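Local coordinates for tannase (Fusobacterium nucleatum subsp. nucleatum ATCC 25586, PDB 6YQ4), which acts as a tannase, probably an ester hydrolase of the alpha/beta-hydrolase type, giving detoxicant activity against gallotannins, and binds a magnesium ion, at residues I53-E56 against Y57-N60; N180-D183 against Y184-Y187; K300-L303 against S304-R308; T380-S383 against F384-N388. All coordinates share one frame; numbering follows the deposited sequence.

Interaction 1: I53-E56 against Y57-N60; sequences IPEE and YFNN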
ATOM      1  N   ILE A  53     -18.633 -11.275 -11.915  1.00 34.67           N
ATOM      2  CA  ILE A  53     -19.954 -10.853 -11.457  1.00 37.41           C
ATOM      3  C   ILE A  53     -20.745 -12.068 -10.979  1.00 38.92           C
ATOM      4  O   ILE A  53     -20.818 -13.079 -11.701  1.00 38.66           O
ATOM      5  CB  ILE A  53     -20.702 -10.115 -12.573  1.00 38.88           C
ATOM      6  CG1 ILE A  53     -19.806  -9.035 -13.175  1.00 34.39           C
ATOM      7  CG2 ILE A  53     -22.046  -9.558 -12.059  1.00 37.97           C
ATOM      8  CD1 ILE A  53     -20.551  -8.114 -14.122  1.00 39.46           C
ATOM      9  N   PRO A  54     -21.349 -12.022  -9.789  1.00 37.26           N
ATOM     10  CA  PRO A  54     -22.161 -13.161  -9.337  1.00 39.73           C
ATOM     11  C   PRO A  54     -23.275 -13.511 -10.320  1.00 46.52           C
ATOM     12  O   PRO A  54     -23.871 -12.643 -10.965  1.00 38.81           O
ATOM     13  CB  PRO A  54     -22.718 -12.686  -7.993  1.00 36.38           C
ATOM     14  CG  PRO A  54     -21.698 -11.697  -7.503  1.00 35.72           C
ATOM     15  CD  PRO A  54     -21.224 -10.985  -8.748  1.00 34.49           C
ATOM     16  N   GLU A  55     -23.535 -14.818 -10.437  1.00 47.58           N
ATOM     17  CA  GLU A  55     -24.530 -15.313 -11.379  1.00 45.29           C
ATOM     18  C   GLU A  55     -25.933 -14.849 -11.015  1.00 49.64           C
ATOM     19  O   GLU A  55     -26.784 -14.693 -11.900  1.00 52.07           O
ATOM     20  CB  GLU A  55     -24.441 -16.847 -11.448  1.00 49.39           C
ATOM     21  CG  GLU A  55     -25.441 -17.559 -12.379  1.00 50.34           C
ATOM     22  CD  GLU A  55     -25.294 -17.208 -13.856  1.00 54.54           C
ATOM     23  OE1 GLU A  55     -24.322 -16.525 -14.226  1.00 56.03           O
ATOM     24  OE2 GLU A  55     -26.161 -17.619 -14.657  1.00 59.56           O
ATOM     25  N   GLU A  56     -26.191 -14.618  -9.725  1.00 54.27           N
ATOM     26  CA  GLU A  56     -27.485 -14.095  -9.286  1.00 54.73           C
ATOM     27  C   GLU A  56     -27.872 -12.820 -10.024  1.00 57.64           C
ATOM     28  O   GLU A  56     -29.059 -12.580 -10.265  1.00 57.16           O
ATOM     29  CB  GLU A  56     -27.455 -13.816  -7.777  1.00 53.35           C
ATOM     30  CG  GLU A  56     -27.551 -15.052  -6.892  1.00 57.49           C
ATOM     31  CD  GLU A  56     -26.232 -15.814  -6.756  1.00 57.19           C
ATOM     32  OE1 GLU A  56     -26.214 -16.799  -5.987  1.00 58.20           O
ATOM     33  OE2 GLU A  56     -25.225 -15.434  -7.401  1.00 50.91           O
ATOM     34  N   TYR A  57     -26.892 -11.990 -10.380  1.00 57.24           N
ATOM     35  CA  TYR A  57     -27.131 -10.668 -10.947  1.00 52.33           C
ATOM     36  C   TYR A  57     -27.531 -10.710 -12.417  1.00 57.84           C
ATOM     37  O   TYR A  57     -27.743  -9.645 -13.021  1.00 53.10           O
ATOM     38  CB  TYR A  57     -25.888  -9.807 -10.746  1.00 42.05           C
ATOM     39  CG  TYR A  57     -25.601  -9.529  -9.278  1.00 42.97           C
ATOM     40  CD1 TYR A  57     -26.549  -9.812  -8.297  1.00 42.54           C
ATOM     41  CD2 TYR A  57     -24.392  -8.984  -8.878  1.00 43.75           C
ATOM     42  CE1 TYR A  57     -26.291  -9.569  -6.964  1.00 43.16           C
ATOM     43  CE2 TYR A  57     -24.130  -8.726  -7.547  1.00 43.18           C
ATOM     44  CZ  TYR A  57     -25.080  -9.022  -6.595  1.00 41.92           C
ATOM     45  OH  TYR A  57     -24.806  -8.766  -5.273  1.00 43.07           O
ATOM     46  N   PHE A  58     -27.639 -11.912 -12.994  1.00 55.49           N
ATOM     47  CA  PHE A  58     -28.188 -12.127 -14.325  1.00 52.79           C
ATOM     48  C   PHE A  58     -29.518 -12.869 -14.289  1.00 53.18           C
ATOM     49  O   PHE A  58     -30.089 -13.159 -15.342  1.00 57.16           O
ATOM     50  CB  PHE A  58     -27.172 -12.882 -15.190  1.00 45.31           C
ATOM     51  CG  PHE A  58     -25.857 -12.178 -15.295  1.00 46.39           C
ATOM     52  CD1 PHE A  58     -25.632 -11.249 -16.300  1.00 43.72           C
ATOM     53  CD2 PHE A  58     -24.852 -12.414 -14.363  1.00 49.15           C
ATOM     54  CE1 PHE A  58     -24.425 -10.579 -16.382  1.00 42.92           C
ATOM     55  CE2 PHE A  58     -23.638 -11.750 -14.441  1.00 44.87           C
ATOM     56  CZ  PHE A  58     -23.424 -10.839 -15.459  1.00 43.62           C
ATOM     57  N   ASN A  59     -30.026 -13.175 -13.098  1.00 54.15           N
ATOM     58  CA  ASN A  59     -31.301 -13.855 -12.931  1.00 54.18           C
ATOM     59  C   ASN A  59     -32.228 -13.079 -12.002  1.00 58.88           C
ATOM     60  O   ASN A  59     -33.160 -13.667 -11.445  1.00 66.61           O
ATOM     61  CB  ASN A  59     -31.094 -15.276 -12.394  1.00 55.21           C
ATOM     62  CG  ASN A  59     -30.049 -16.061 -13.172  1.00 59.65           C
ATOM     63  OD1 ASN A  59     -28.912 -15.618 -13.336  1.00 60.11           O
ATOM     64  ND2 ASN A  59     -30.423 -17.251 -13.633  1.00 58.80           N
ATOM     65  N   ASN A  60     -31.974 -11.779 -11.800  1.00 55.38           N
ATOM     66  CA  ASN A  60     -32.856 -10.908 -11.013  1.00 63.94           C
ATOM     67  C   ASN A  60     -32.951 -11.348  -9.556  1.00 61.55           C
ATOM     68  O   ASN A  60     -34.010 -11.257  -8.923  1.00 60.31           O
ATOM     69  CB  ASN A  60     -34.242 -10.815 -11.641  1.00 71.26           C
ATOM     70  CG  ASN A  60     -34.317  -9.726 -12.670  1.00 83.13           C
ATOM     71  OD1 ASN A  60     -34.641  -8.583 -12.352  1.00 89.28           O
ATOM     72  ND2 ASN A  60     -33.990 -10.063 -13.916  1.00 84.20           N
TER
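Ile53 CG2 lies 3.6 Å from Phe58 CE2, and the two side chains run at about a right angle. Setting CG1 beside the backbone N (chi1 -50°) turns the CG2 methyl towards the aromatics. The same methyl also meets the edge of the Tyr57 ring, 4.0 Å from Tyr57 CD2, so a single beta-branched residue serves two rings. Pro54 approaches Tyr57 differently: its CB stands over one ring face near the rim, and its CD comes to 3.7 Å from Tyr57 CD2. The proline ring is rigid and flat-sided enough to lie against the tyrosine.

The backbone brings these groups together by leaving the strand in a tight 3-10 turn. Tyr57 N bonds to Pro54 O at 3.1 Å, and the next two links, Phe58 N to Glu55 O and Asn59 N to Glu56 O, repeat the i+3 spacing. Glu55 O additionally sits in plane at the edge of the Phe58 ring.

Farther out, the Glu55 chain bends at chi2 (63°), and its OE1 forms a salt bridge with Arg30, which also makes a cation-pi contact with Phe58. Tyr57 OH is bonded to Gly108 O. The Ile53 side chain comes within about 4 Å of that of Met153, a magnesium-binding residue. The turn thus ends strand 48-54 beside its antiparallel neighbour 26-36, whose Tyr32 touches Ile53 and Phe58.

Interaction 2: N180-D183 against Y184-Y187; sequences NSQD and YLPY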
ATOM      1  N   ASN A 180      -8.861  12.396  -9.497  1.00 41.60           N
ATOM      2  CA  ASN A 180      -9.037  13.405 -10.538  1.00 41.48           C
ATOM      3  C   ASN A 180      -7.992  14.506 -10.496  1.00 32.26           C
ATOM      4  O   ASN A 180      -8.150  15.522 -11.179  1.00 37.99           O
ATOM      5  CB  ASN A 180     -10.438  14.018 -10.494  1.00 35.84           C
ATOM      6  CG  ASN A 180     -11.494  12.965 -10.507  1.00 39.39           C
ATOM      7  OD1 ASN A 180     -11.528  12.130 -11.398  1.00 36.02           O
ATOM      8  ND2 ASN A 180     -12.335  12.958  -9.494  1.00 51.56           N
ATOM      9  N   SER A 181      -6.911  14.324  -9.754  1.00 26.16           N
ATOM     10  CA  SER A 181      -5.841  15.302  -9.802  1.00 41.24           C
ATOM     11  C   SER A 181      -5.342  15.430 -11.238  1.00 42.04           C
ATOM     12  O   SER A 181      -5.209  14.436 -11.964  1.00 33.79           O
ATOM     13  CB  SER A 181      -4.692  14.903  -8.876  1.00 38.55           C
ATOM     14  OG  SER A 181      -3.489  15.504  -9.332  1.00 42.32           O
ATOM     15  N   GLN A 182      -5.075  16.671 -11.645  1.00 44.41           N
ATOM     16  CA  GLN A 182      -4.695  16.947 -13.024  1.00 46.02           C
ATOM     17  C   GLN A 182      -3.310  16.420 -13.368  1.00 39.71           C
ATOM     18  O   GLN A 182      -3.018  16.209 -14.549  1.00 46.57           O
ATOM     19  CB  GLN A 182      -4.758  18.449 -13.276  1.00 50.63           C
ATOM     20  CG  GLN A 182      -6.092  19.069 -12.925  1.00 57.75           C
ATOM     21  CD  GLN A 182      -6.899  19.442 -14.149  1.00 68.27           C
ATOM     22  OE1 GLN A 182      -7.752  18.676 -14.601  1.00 70.63           O
ATOM     23  NE2 GLN A 182      -6.633  20.627 -14.699  1.00 73.32           N
ATOM     24  N   ASP A 183      -2.456  16.206 -12.365  1.00 35.06           N
ATOM     25  CA  ASP A 183      -1.095  15.720 -12.595  1.00 34.96           C
ATOM     26  C   ASP A 183      -1.048  14.445 -13.428  1.00 40.01           C
ATOM     27  O   ASP A 183      -0.082  14.217 -14.169  1.00 38.15           O
ATOM     28  CB  ASP A 183      -0.421  15.445 -11.256  1.00 34.71           C
ATOM     29  CG  ASP A 183      -0.416  16.647 -10.352  1.00 41.89           C
ATOM     30  OD1 ASP A 183      -1.037  17.673 -10.719  1.00 43.46           O
ATOM     31  OD2 ASP A 183       0.219  16.558  -9.277  1.00 42.12           O
ATOM     32  N   TYR A 184      -2.059  13.587 -13.292  1.00 33.27           N
ATOM     33  CA  TYR A 184      -2.067  12.287 -13.926  1.00 30.84           C
ATOM     34  C   TYR A 184      -2.642  12.305 -15.340  1.00 37.99           C
ATOM     35  O   TYR A 184      -2.392  11.362 -16.107  1.00 36.48           O
ATOM     36  CB  TYR A 184      -2.851  11.319 -13.047  1.00 25.58           C
ATOM     37  CG  TYR A 184      -2.327  11.246 -11.638  1.00 31.25           C
ATOM     38  CD1 TYR A 184      -1.323  10.361 -11.302  1.00 23.48           C
ATOM     39  CD2 TYR A 184      -2.844  12.058 -10.635  1.00 30.03           C
ATOM     40  CE1 TYR A 184      -0.835  10.290 -10.010  1.00 27.22           C
ATOM     41  CE2 TYR A 184      -2.364  11.995  -9.346  1.00 23.16           C
ATOM     42  CZ  TYR A 184      -1.372  11.108  -9.034  1.00 30.13           C
ATOM     43  OH  TYR A 184      -0.893  11.044  -7.740  1.00 30.87           O
ATOM     44  N   LEU A 185      -3.381  13.356 -15.705  1.00 31.36           N
ATOM     45  CA  LEU A 185      -4.073  13.381 -16.993  1.00 37.78           C
ATOM     46  C   LEU A 185      -3.140  13.267 -18.194  1.00 40.60           C
ATOM     47  O   LEU A 185      -3.456  12.481 -19.104  1.00 48.81           O
ATOM     48  CB  LEU A 185      -4.941  14.641 -17.097  1.00 36.23           C
ATOM     49  CG  LEU A 185      -5.793  15.064 -15.907  1.00 34.34           C
ATOM     50  CD1 LEU A 185      -6.700  16.207 -16.341  1.00 39.37           C
ATOM     51  CD2 LEU A 185      -6.615  13.897 -15.369  1.00 32.30           C
ATOM     52  N   PRO A 186      -2.013  13.994 -18.287  1.00 36.86           N
ATOM     53  CA  PRO A 186      -1.140  13.804 -19.471  1.00 40.69           C
ATOM     54  C   PRO A 186      -0.682  12.364 -19.658  1.00 41.48           C
ATOM     55  O   PRO A 186      -0.455  11.933 -20.797  1.00 41.14           O
ATOM     56  CB  PRO A 186       0.046  14.747 -19.207  1.00 36.67           C
ATOM     57  CG  PRO A 186      -0.506  15.811 -18.293  1.00 34.39           C
ATOM     58  CD  PRO A 186      -1.502  15.064 -17.404  1.00 34.49           C
ATOM     59  N   TYR A 187      -0.559  11.590 -18.579  1.00 35.06           N
ATOM     60  CA  TYR A 187      -0.247  10.181 -18.761  1.00 35.50           C
ATOM     61  C   TYR A 187      -1.478   9.379 -19.164  1.00 35.50           C
ATOM     62  O   TYR A 187      -1.358   8.397 -19.909  1.00 39.72           O
ATOM     63  CB  TYR A 187       0.362   9.596 -17.491  1.00 32.77           C
ATOM     64  CG  TYR A 187       1.672  10.217 -17.058  1.00 40.09           C
ATOM     65  CD1 TYR A 187       1.691  11.325 -16.208  1.00 36.80           C
ATOM     66  CD2 TYR A 187       2.900   9.669 -17.464  1.00 37.31           C
ATOM     67  CE1 TYR A 187       2.882  11.879 -15.781  1.00 39.69           C
ATOM     68  CE2 TYR A 187       4.105  10.219 -17.042  1.00 29.23           C
ATOM     69  CZ  TYR A 187       4.082  11.331 -16.200  1.00 48.01           C
ATOM     70  OH  TYR A 187       5.251  11.909 -15.770  1.00 52.21           O
TER
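Gln182 O receives the N-H of Leu185 at 3.1 Å, an i+3 bond of 3-10 type. Carbon atoms crowd the same oxygen, since Leu185 CG comes to 3.3 Å from Gln182 O and Pro186 CD approaches it too. Proline has no N-H to give, a lack that costs little near the beginning of a helix, where its fixed phi suits the turn.

Just before, Ser181 OG accepts from Asp183 N at 3.3 Å, making an ST turn. Serine suits this place because its short hydroxyl, held anti to its own N (chi1 156°), can reach forward to the backbone N-H two residues on. Both Ser181 CB and OG also rest against Tyr184, with OG 3.7 Å from Tyr184 CE2, and Ser181 O lies in plane at the edge of that ring. On the outer side the exposed Gln182 side chain passes close to Leu185 CD1, though its exact placement is doubtful. Asp183 O meets the edge of the Tyr187 ring, 4.0 Å from Tyr187 CD1.

Partners outside fix the polar ends: Asp183 OD2 bonds with Tyr426 OH, and Tyr184 OH with Met420 O, while Lys140 makes a cation-pi contact with Tyr184. The turn leads from helix 167-177 into helix 185-191 with its tyrosines set between helix 134-148, touched through Ile136 and Val137, and helix 415-420.

Interaction 3: K300-L303 against S304-R308; sequences KTYL and SIIIR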
ATOM      1  N   LYS A 300       5.710  10.517  19.723  1.00 23.31           N
ATOM      2  CA  LYS A 300       6.174   9.229  20.239  1.00 26.20           C
ATOM      3  C   LYS A 300       5.201   8.649  21.264  1.00 33.11           C
ATOM      4  O   LYS A 300       4.989   7.429  21.304  1.00 34.83           O
ATOM      5  CB  LYS A 300       7.564   9.399  20.862  1.00 34.74           C
ATOM      6  CG  LYS A 300       8.035   8.208  21.709  1.00 40.97           C
ATOM      7  CD  LYS A 300       9.505   8.320  22.116  1.00 32.76           C
ATOM      8  CE  LYS A 300      10.410   8.425  20.891  1.00 38.30           C
ATOM      9  NZ  LYS A 300      11.861   8.570  21.257  1.00 46.39           N
ATOM     10  N   THR A 301       4.601   9.511  22.107  1.00 29.96           N
ATOM     11  CA  THR A 301       3.584   9.060  23.060  1.00 30.48           C
ATOM     12  C   THR A 301       2.330   8.582  22.335  1.00 31.58           C
ATOM     13  O   THR A 301       1.680   7.620  22.761  1.00 36.70           O
ATOM     14  CB  THR A 301       3.255  10.194  24.047  1.00 38.02           C
ATOM     15  OG1 THR A 301       4.392  10.452  24.877  1.00 43.97           O
ATOM     16  CG2 THR A 301       2.058   9.852  24.947  1.00 27.93           C
ATOM     17  N   TYR A 302       1.982   9.237  21.228  1.00 24.21           N
ATOM     18  CA  TYR A 302       0.890   8.758  20.390  1.00 23.54           C
ATOM     19  C   TYR A 302       1.179   7.357  19.848  1.00 37.41           C
ATOM     20  O   TYR A 302       0.317   6.470  19.899  1.00 34.39           O
ATOM     21  CB  TYR A 302       0.648   9.740  19.242  1.00 25.34           C
ATOM     22  CG  TYR A 302      -0.372   9.266  18.243  1.00 33.59           C
ATOM     23  CD1 TYR A 302      -1.728   9.424  18.483  1.00 39.75           C
ATOM     24  CD2 TYR A 302       0.013   8.649  17.072  1.00 42.73           C
ATOM     25  CE1 TYR A 302      -2.658   8.978  17.587  1.00 38.37           C
ATOM     26  CE2 TYR A 302      -0.919   8.195  16.168  1.00 48.09           C
ATOM     27  CZ  TYR A 302      -2.246   8.370  16.432  1.00 47.07           C
ATOM     28  OH  TYR A 302      -3.174   7.934  15.521  1.00 65.16           O
ATOM     29  N   LEU A 303       2.386   7.140  19.307  1.00 33.09           N
ATOM     30  CA  LEU A 303       2.704   5.826  18.765  1.00 28.15           C
ATOM     31  C   LEU A 303       2.636   4.754  19.836  1.00 33.82           C
ATOM     32  O   LEU A 303       2.126   3.650  19.596  1.00 35.71           O
ATOM     33  CB  LEU A 303       4.087   5.822  18.133  1.00 31.06           C
ATOM     34  CG  LEU A 303       4.298   6.514  16.812  1.00 30.42           C
ATOM     35  CD1 LEU A 303       5.395   5.755  16.102  1.00 34.06           C
ATOM     36  CD2 LEU A 303       3.018   6.478  16.019  1.00 35.99           C
ATOM     37  N   SER A 304       3.172   5.051  21.019  1.00 30.34           N
ATOM     38  CA  SER A 304       3.188   4.050  22.067  1.00 29.14           C
ATOM     39  C   SER A 304       1.772   3.639  22.442  1.00 33.61           C
ATOM     40  O   SER A 304       1.545   2.498  22.846  1.00 36.69           O
ATOM     41  CB  SER A 304       3.955   4.584  23.276  1.00 29.82           C
ATOM     42  OG  SER A 304       3.114   5.373  24.109  1.00 35.75           O
ATOM     43  N   ILE A 305       0.800   4.540  22.279  1.00 41.79           N
ATOM     44  CA  ILE A 305      -0.578   4.198  22.622  1.00 35.29           C
ATOM     45  C   ILE A 305      -1.162   3.230  21.602  1.00 32.35           C
ATOM     46  O   ILE A 305      -1.915   2.316  21.958  1.00 37.59           O
ATOM     47  CB  ILE A 305      -1.422   5.478  22.762  1.00 32.82           C
ATOM     48  CG1 ILE A 305      -0.889   6.316  23.921  1.00 37.08           C
ATOM     49  CG2 ILE A 305      -2.851   5.129  23.047  1.00 32.87           C
ATOM     50  CD1 ILE A 305      -1.526   7.692  24.041  1.00 32.41           C
ATOM     51  N   ILE A 306      -0.805   3.390  20.323  1.00 30.61           N
ATOM     52  CA  ILE A 306      -1.162   2.389  19.315  1.00 27.53           C
ATOM     53  C   ILE A 306      -0.697   1.006  19.756  1.00 29.33           C
ATOM     54  O   ILE A 306      -1.428   0.017  19.637  1.00 34.88           O
ATOM     55  CB  ILE A 306      -0.551   2.756  17.956  1.00 29.04           C
ATOM     56  CG1 ILE A 306      -1.192   3.994  17.380  1.00 34.80           C
ATOM     57  CG2 ILE A 306      -0.686   1.613  16.954  1.00 30.35           C
ATOM     58  CD1 ILE A 306      -0.422   4.419  16.145  1.00 36.26           C
ATOM     59  N   ILE A 307       0.545   0.908  20.241  1.00 29.19           N
ATOM     60  CA  ILE A 307       1.053  -0.391  20.668  1.00 29.03           C
ATOM     61  C   ILE A 307       0.316  -0.857  21.919  1.00 31.64           C
ATOM     62  O   ILE A 307      -0.109  -2.013  22.001  1.00 33.11           O
ATOM     63  CB  ILE A 307       2.583  -0.336  20.876  1.00 27.97           C
ATOM     64  CG1 ILE A 307       3.302  -0.004  19.564  1.00 23.23           C
ATOM     65  CG2 ILE A 307       3.123  -1.663  21.412  1.00 28.51           C
ATOM     66  CD1 ILE A 307       3.083  -1.031  18.475  1.00 21.79           C
ATOM     67  N   ARG A 308       0.120   0.042  22.899  1.00 33.06           N
ATOM     68  CA  ARG A 308      -0.643  -0.312  24.097  1.00 30.84           C
ATOM     69  C   ARG A 308      -2.000  -0.869  23.727  1.00 32.64           C
ATOM     70  O   ARG A 308      -2.432  -1.896  24.262  1.00 35.30           O
ATOM     71  CB  ARG A 308      -0.824   0.907  25.004  1.00 35.93           C
ATOM     72  CG  ARG A 308      -1.643   0.625  26.274  1.00 45.99           C
ATOM     73  CD  ARG A 308      -2.236   1.903  26.916  1.00 47.23           C
ATOM     74  NE  ARG A 308      -3.362   2.425  26.149  1.00 48.95           N
ATOM     75  CZ  ARG A 308      -3.870   3.646  26.289  1.00 46.73           C
ATOM     76  NH1 ARG A 308      -3.342   4.479  27.175  1.00 49.72           N
ATOM     77  NH2 ARG A 308      -4.905   4.032  25.535  1.00 38.88           N
TER
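Tyr302 holds its ring anti to the backbone N (chi1 174°), whereas Ile306, one turn on, keeps CG1 beside its N (chi1 -68°); the two torsions bring Tyr302 CE2 and Ile306 CD1 to 3.8 Å. The isoleucine methyl approaches this ring carbon at a slant. Leu303 lies side by side with Ile306 and points the same way, its CD2 4.0 Å from Ile306 CD1. The ethyl arm of a beta-branched residue, stiff in a helix, thus sets one methyl against an aromatic and an aliphatic neighbour at once.

The hydroxyl of Ser304 folds back along the helix, its OG 3.0 Å from Thr301 O, although its proton has a second acceptor within reach. A small hydroxyl residue can turn back on its helix in this way. Thr301 O is also the acceptor for Ile305 N at 3.2 Å, and Ile305 CG1 packs against the same oxygen. The regular i+4 pattern continues with Ser304 N to Lys300 O at 3.0 Å and with Ile307 N to Leu303 O. Farther along, Ile305 CG2 sits over one face of the Arg308 guanidinium, near its rim.

Helix 298-316 packs on several elements: Leu303 touches Trp221 and Met222 of helix 212-223, Ser304 and Ile307 touch strand 335-338 at Val338, and Lys300 NZ reaches Asn296 and makes a salt bridge with Asp341 of helix 340-344.

Interaction 4: T380-S383 against F384-N388; sequences TKFS and FDINN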
ATOM      1  N   THR A 380      15.620  11.439  -2.339  1.00 28.27           N
ATOM      2  CA  THR A 380      15.762  12.230  -1.138  1.00 30.23           C
ATOM      3  C   THR A 380      16.969  13.121  -1.335  1.00 37.07           C
ATOM      4  O   THR A 380      17.925  12.754  -2.020  1.00 38.81           O
ATOM      5  CB  THR A 380      15.946  11.371   0.131  1.00 33.13           C
ATOM      6  OG1 THR A 380      17.205  10.668   0.075  1.00 33.75           O
ATOM      7  CG2 THR A 380      14.813  10.370   0.259  1.00 22.71           C
ATOM      8  N   LYS A 381      16.896  14.311  -0.753  1.00 33.46           N
ATOM      9  CA  LYS A 381      18.064  15.172  -0.722  1.00 32.77           C
ATOM     10  C   LYS A 381      19.218  14.502   0.012  1.00 30.69           C
ATOM     11  O   LYS A 381      20.386  14.763  -0.296  1.00 36.53           O
ATOM     12  CB  LYS A 381      17.686  16.501  -0.061  1.00 35.79           C
ATOM     13  CG  LYS A 381      18.809  17.501   0.058  1.00 39.36           C
ATOM     14  CD  LYS A 381      18.530  18.512   1.156  1.00 41.67           C
ATOM     15  CE  LYS A 381      19.678  19.471   1.255  1.00 42.30           C
ATOM     16  NZ  LYS A 381      20.211  19.713  -0.116  1.00 43.63           N
ATOM     17  N   PHE A 382      18.914  13.635   0.979  1.00 29.40           N
ATOM     18  CA  PHE A 382      19.955  13.134   1.873  1.00 35.02           C
ATOM     19  C   PHE A 382      20.915  12.188   1.137  1.00 35.93           C
ATOM     20  O   PHE A 382      22.136  12.370   1.172  1.00 38.17           O
ATOM     21  CB  PHE A 382      19.315  12.444   3.087  1.00 26.68           C
ATOM     22  CG  PHE A 382      20.309  11.751   3.968  1.00 30.38           C
ATOM     23  CD1 PHE A 382      20.955  12.447   4.979  1.00 35.24           C
ATOM     24  CD2 PHE A 382      20.640  10.413   3.756  1.00 35.40           C
ATOM     25  CE1 PHE A 382      21.919  11.823   5.773  1.00 32.38           C
ATOM     26  CE2 PHE A 382      21.610   9.770   4.534  1.00 27.41           C
ATOM     27  CZ  PHE A 382      22.246  10.472   5.546  1.00 38.14           C
ATOM     28  N   SER A 383      20.374  11.160   0.488  1.00 33.97           N
ATOM     29  CA  SER A 383      21.198  10.209  -0.238  1.00 35.20           C
ATOM     30  C   SER A 383      21.825  10.848  -1.466  1.00 36.97           C
ATOM     31  O   SER A 383      22.978  10.547  -1.799  1.00 39.89           O
ATOM     32  CB  SER A 383      20.356   8.995  -0.622  1.00 35.29           C
ATOM     33  OG  SER A 383      19.736   8.457   0.537  1.00 35.05           O
ATOM     34  N   PHE A 384      21.098  11.740  -2.141  1.00 33.45           N
ATOM     35  CA  PHE A 384      21.671  12.401  -3.307  1.00 37.14           C
ATOM     36  C   PHE A 384      22.885  13.238  -2.916  1.00 42.64           C
ATOM     37  O   PHE A 384      23.958  13.114  -3.523  1.00 46.78           O
ATOM     38  CB  PHE A 384      20.614  13.255  -4.010  1.00 31.37           C
ATOM     39  CG  PHE A 384      21.165  14.112  -5.125  1.00 36.31           C
ATOM     40  CD1 PHE A 384      21.320  13.596  -6.405  1.00 42.01           C
ATOM     41  CD2 PHE A 384      21.540  15.436  -4.893  1.00 34.60           C
ATOM     42  CE1 PHE A 384      21.844  14.381  -7.442  1.00 42.20           C
ATOM     43  CE2 PHE A 384      22.069  16.226  -5.924  1.00 37.62           C
ATOM     44  CZ  PHE A 384      22.221  15.689  -7.205  1.00 37.80           C
ATOM     45  N   ASP A 385      22.739  14.081  -1.882  1.00 36.81           N
ATOM     46  CA  ASP A 385      23.829  14.980  -1.487  1.00 36.84           C
ATOM     47  C   ASP A 385      25.064  14.211  -1.041  1.00 42.89           C
ATOM     48  O   ASP A 385      26.193  14.663  -1.268  1.00 45.89           O
ATOM     49  CB  ASP A 385      23.399  15.925  -0.354  1.00 39.19           C
ATOM     50  CG  ASP A 385      22.457  17.039  -0.810  1.00 46.38           C
ATOM     51  OD1 ASP A 385      22.094  17.114  -2.000  1.00 50.08           O
ATOM     52  OD2 ASP A 385      22.070  17.857   0.048  1.00 54.99           O
ATOM     53  N   ILE A 386      24.885  13.081  -0.348  1.00 45.71           N
ATOM     54  CA  ILE A 386      26.054  12.278   0.012  1.00 40.01           C
ATOM     55  C   ILE A 386      26.830  11.905  -1.239  1.00 39.78           C
ATOM     56  O   ILE A 386      28.052  12.094  -1.318  1.00 56.66           O
ATOM     57  CB  ILE A 386      25.648  11.019   0.797  1.00 40.96           C
ATOM     58  CG1 ILE A 386      25.299  11.342   2.242  1.00 43.09           C
ATOM     59  CG2 ILE A 386      26.789  10.029   0.792  1.00 35.76           C
ATOM     60  CD1 ILE A 386      24.902  10.098   3.018  1.00 31.58           C
ATOM     61  N   ASN A 387      26.126  11.395  -2.249  1.00 39.66           N
ATOM     62  CA  ASN A 387      26.800  10.935  -3.458  1.00 48.42           C
ATOM     63  C   ASN A 387      27.315  12.108  -4.283  1.00 53.41           C
ATOM     64  O   ASN A 387      28.417  12.051  -4.847  1.00 60.63           O
ATOM     65  CB  ASN A 387      25.853  10.050  -4.268  1.00 36.05           C
ATOM     66  CG  ASN A 387      25.739   8.651  -3.684  1.00 41.74           C
ATOM     67  OD1 ASN A 387      26.737   8.043  -3.310  1.00 47.83           O
ATOM     68  ND2 ASN A 387      24.519   8.150  -3.576  1.00 43.76           N
ATOM     69  N   ASN A 388      26.533  13.183  -4.351  1.00 50.79           N
ATOM     70  CA  ASN A 388      26.948  14.372  -5.085  1.00 55.69           C
ATOM     71  C   ASN A 388      28.222  14.984  -4.495  1.00 58.98           C
ATOM     72  O   ASN A 388      29.112  15.425  -5.234  1.00 59.80           O
ATOM     73  CB  ASN A 388      25.791  15.373  -5.082  1.00 53.36           C
ATOM     74  CG  ASN A 388      26.032  16.551  -5.980  1.00 55.72           C
ATOM     75  OD1 ASN A 388      26.111  16.412  -7.198  1.00 56.84           O
ATOM     76  ND2 ASN A 388      26.127  17.732  -5.387  1.00 57.80           N
TER
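Thr380 precedes helix 381-394 and touches its first turn twice: Thr380 O accepts a weak bond from Phe384 N at 3.3 Å, and OG1 caps Ser383 N at 3.2 Å with a nearly straight N-H (168°). Threonine suits such an N-cap, since its hydroxyl can replace the missing carbonyl acceptor; OG1 is also bonded to Asp357 OD2.

Lys381 follows with an extended chain that bends at its last torsion (chi4 36°), bringing NZ to 2.6 Å from Asp385 OD2. This is the classic i to i+4 salt bridge of a helix surface, formed through the syn lone pair of the carboxylate. The backbone repeats the spacing, Asp385 N bonding to Lys381 O at 2.9 Å.

Phe382, the next residue round the helix, lies side by side with Ile386, its CE2 3.6 Å from Ile386 CD1; the ring also packs on Ile264 and Leu268 of helix 259-279. Ser383, buried and small, gives its O to Asn387 N at 3.3 Å while its OG is bonded to Asp357 O, and Asn387 ND2 is held by Leu359 O.

Overall arrangement
The centres of interactions 1 and 4 are about 56 Å from each other, on opposite sides of the chain's centre, and no two contacts touch. Interactions 1, 3 and 4 are partly buried, whereas interaction 2 lies at the surface. Interaction 1 finishes a strand of the central sheet near the magnesium site and is largely aromatic and aliphatic; interaction 2 leads into a helix with more polar side chains. Helix 212-223 is touched by both 3 and 4, in interaction 4 through Thr380. Interaction 3 relies on apolar packing within an established helix, interaction 4 on an N-cap and a salt bridge at a helix start. In 1 and 2 the bonds across are i+3, in 3 and 4 mostly i+4.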